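PDB 5HIW: cytochrome P450 CYP260B1 from Sorangium cellulosum, which is a bacterial cytochrome P450, a mainly helical protein that binds haem in its interior. Local coordinates for residues Pro132-Thr136 against Tyr230-Ser234. Numbering follows the deposited sequence.
Sequences PMGVT and YETTS. With HEM (protoporphyrin IX containing Fe), chain B.
In this cytochrome P450 fold the segment Y230-S234 carries the ETT part of the acid-alcohol signature of the long helix that runs over the haem, and P132-T136 is a turn of helix 130-140 packed against its side. P132-T136 is regular alpha helix; Y230-S234 has phi/psi values in the helical region, but Y230 O stands 4.3 Å from S234 N, too far for the i to i+4 hydrogen bond, and helix 232-245 continues beyond it. The CA atoms come closest at P132 and Y230, 5.9 Å apart. P132 opens the contact, with CA-CB directed toward the partner: its CB lies 3.6 Å from Y230 O, its CG 3.3 Å from S234 OG and its CD 4.1 Å from T233 CG2, so the pyrrolidine ring rests on the Y230 carbonyl oxygen and on the side chains of T233 and S234. S234 OG is hydrogen-bonded to A128 O. M133 (chi1 m, chi2 t, chi3 p) extends past the end of the Y230 side chain, placing CG 3.3 Å from Y230 OH and 4.2 Å from Y230 CZ; that hydroxyl is hydrogen-bonded to D151 OD1 on helix 147-162. One turn after P132, T136 (chi1 m) points back toward the tyrosine, whose chi1 is t; T136 OG1 sits at the ring edge, 3.3 Å from Y230 CD1, and donates to P132 O at 2.7 Å, the carbonyl that also accepts T136 N at 3.0 Å. T232 and T233 line the haem pocket: T232 O and T233 N approach the haem vinyl carbon CBB to 3.5 and 3.6 Å; a water binds the iron, its oxygen 2.3 Å from FE.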
loop_
_atom_site.group_PDB
_atom_site.type_symbol
_atom_site.label_atom_id
_atom_site.label_comp_id
_atom_site.label_asym_id
_atom_site.label_seq_id
_atom_site.Cartn_x
_atom_site.Cartn_y
_atom_site.Cartn_z
ATOM N N PRO A 132 4.599 10.761 1.108
ATOM C CA PRO A 132 5.696 9.862 0.853
ATOM C C PRO A 132 6.889 10.445 0.084
ATOM O O PRO A 132 8.014 10.014 0.305
ATOM C CB PRO A 132 5.058 8.715 0.091
ATOM C CG PRO A 132 3.810 9.273 -0.424
ATOM C CD PRO A 132 3.338 10.227 0.580
ATOM N N MET A 133 6.678 11.482 -0.759
ATOM C CA MET A 133 7.812 12.142 -1.363
ATOM C C MET A 133 8.739 12.775 -0.310
ATOM O O MET A 133 9.959 12.557 -0.401
ATOM C CB MET A 133 7.373 13.234 -2.363
ATOM C CG MET A 133 6.789 12.617 -3.619
ATOM S SD MET A 133 6.409 13.884 -4.889
ATOM C CE MET A 133 8.058 14.284 -5.415
ATOM N N GLY A 134 8.183 13.484 0.676
ATOM C CA GLY A 134 8.974 14.011 1.765
ATOM C C GLY A 134 9.481 12.965 2.751
ATOM O O GLY A 134 10.666 12.965 3.221
ATOM N N VAL A 135 8.638 12.011 3.070
ATOM C CA VAL A 135 9.009 11.043 4.134
ATOM C C VAL A 135 10.095 10.108 3.726
ATOM O O VAL A 135 10.990 9.791 4.519
ATOM C CB VAL A 135 7.737 10.277 4.638
ATOM C CG1 VAL A 135 8.152 8.989 5.410
ATOM C CG2 VAL A 135 6.828 11.173 5.430
ATOM N N THR A 136 10.096 9.613 2.487
ATOM C CA THR A 136 10.993 8.591 2.071
ATOM C C THR A 136 12.435 9.136 2.067
ATOM O O THR A 136 13.322 8.468 2.536
ATOM C CB THR A 136 10.678 8.120 0.603
ATOM O OG1 THR A 136 9.300 7.693 0.548
ATOM C CG2 THR A 136 11.653 7.022 0.060
ATOM N N TYR A 230 6.330 3.413 -1.462
ATOM C CA TYR A 230 6.377 4.773 -2.084
ATOM C C TYR A 230 5.066 5.130 -2.727
ATOM O O TYR A 230 4.558 6.275 -2.507
ATOM C CB TYR A 230 7.440 4.861 -3.144
ATOM C CG TYR A 230 7.821 6.266 -3.458
ATOM C CD1 TYR A 230 8.543 7.036 -2.551
ATOM C CD2 TYR A 230 7.432 6.831 -4.664
ATOM C CE1 TYR A 230 8.851 8.348 -2.826
ATOM C CE2 TYR A 230 7.833 8.118 -5.010
ATOM C CZ TYR A 230 8.523 8.866 -4.105
ATOM O OH TYR A 230 8.839 10.139 -4.430
ATOM N N GLU A 231 4.547 4.183 -3.466
ATOM C CA GLU A 231 3.176 4.329 -4.029
ATOM C C GLU A 231 1.990 3.845 -3.183
ATOM O O GLU A 231 0.949 4.513 -3.127
ATOM C CB GLU A 231 3.086 3.787 -5.425
ATOM C CG GLU A 231 3.816 4.774 -6.361
ATOM C CD GLU A 231 3.640 4.456 -7.860
ATOM O OE1 GLU A 231 2.604 3.831 -8.192
ATOM O OE2 GLU A 231 4.552 4.824 -8.700
ATOM N N THR A 232 2.190 2.771 -2.461
ATOM C CA THR A 232 1.147 2.241 -1.559
ATOM C C THR A 232 0.696 3.323 -0.627
ATOM O O THR A 232 -0.505 3.492 -0.390
ATOM C CB THR A 232 1.627 0.997 -0.771
ATOM O OG1 THR A 232 2.865 1.325 -0.101
ATOM C CG2 THR A 232 1.858 -0.252 -1.691
ATOM N N THR A 233 1.649 4.057 0.004
ATOM C CA THR A 233 1.299 5.057 0.931
ATOM C C THR A 233 0.335 6.090 0.350
ATOM O O THR A 233 -0.598 6.515 1.034
ATOM C CB THR A 233 2.591 5.792 1.469
ATOM O OG1 THR A 233 3.438 4.833 2.107
ATOM C CG2 THR A 233 2.167 6.820 2.463
ATOM N N SER A 234 0.595 6.531 -0.897
ATOM C CA SER A 234 -0.270 7.507 -1.533
ATOM C C SER A 234 -1.719 7.006 -1.740
ATOM O O SER A 234 -2.655 7.752 -1.392
ATOM C CB SER A 234 0.327 7.910 -2.903
ATOM O OG SER A 234 1.523 8.681 -2.680
HETATM C CHA HEM B . 3.839 -6.823 1.858
HETATM C CHB HEM B . 0.092 -3.786 1.246
HETATM C CHC HEM B . 2.708 -0.191 3.054
HETATM C CHD HEM B . 6.584 -2.987 2.713
HETATM C C1A HEM B . 2.584 -6.350 1.601
HETATM C C2A HEM B . 1.479 -7.117 1.143
HETATM C C3A HEM B . 0.410 -6.271 1.007
HETATM C C4A HEM B . 0.893 -4.947 1.269
HETATM C CMA HEM B . -0.999 -6.662 0.516
HETATM C CAA HEM B . 1.442 -8.634 0.990
HETATM C CBA HEM B . 2.096 -9.039 -0.342
HETATM C CGA HEM B . 1.866 -10.471 -0.678
HETATM O O1A HEM B . 1.452 -11.278 0.218
HETATM O O2A HEM B . 1.895 -10.830 -1.882
HETATM C C1B HEM B . 0.477 -2.558 1.626
HETATM C C2B HEM B . -0.444 -1.458 1.718
HETATM C C3B HEM B . 0.314 -0.435 2.254
HETATM C C4B HEM B . 1.686 -0.914 2.445
HETATM C CMB HEM B . -1.917 -1.341 1.290
HETATM C CAB HEM B . -0.243 0.880 2.455
HETATM C CBB HEM B . 0.344 2.012 2.652
HETATM C C1C HEM B . 4.025 -0.643 3.131
HETATM C C2C HEM B . 5.080 0.172 3.650
HETATM C C3C HEM B . 6.181 -0.633 3.539
HETATM C C4C HEM B . 5.809 -1.868 2.930
HETATM C CMC HEM B . 4.817 1.573 4.149
HETATM C CAC HEM B . 7.567 -0.331 3.945
HETATM C CBC HEM B . 7.812 0.500 4.948
HETATM C C1D HEM B . 6.094 -4.261 2.454
HETATM C C2D HEM B . 7.042 -5.404 2.378
HETATM C C3D HEM B . 6.292 -6.472 2.133
HETATM C C4D HEM B . 4.905 -5.984 2.097
HETATM C CMD HEM B . 8.556 -5.367 2.456
HETATM C CAD HEM B . 6.736 -7.941 2.030
HETATM C CBD HEM B . 6.596 -8.569 3.404
HETATM C CGD HEM B . 7.047 -10.036 3.439
HETATM O O1D HEM B . 7.099 -10.755 2.395
HETATM O O2D HEM B . 7.371 -10.587 4.544
HETATM N NA HEM B . 2.176 -5.002 1.691
HETATM N NB HEM B . 1.662 -2.216 2.184
HETATM N NC HEM B . 4.432 -1.851 2.768
HETATM N ND HEM B . 4.813 -4.658 2.256
HETATM FE FE HEM B . 3.272 -3.476 2.255
HETATM O O HOH W 1 3.711 -3.029 0.047
#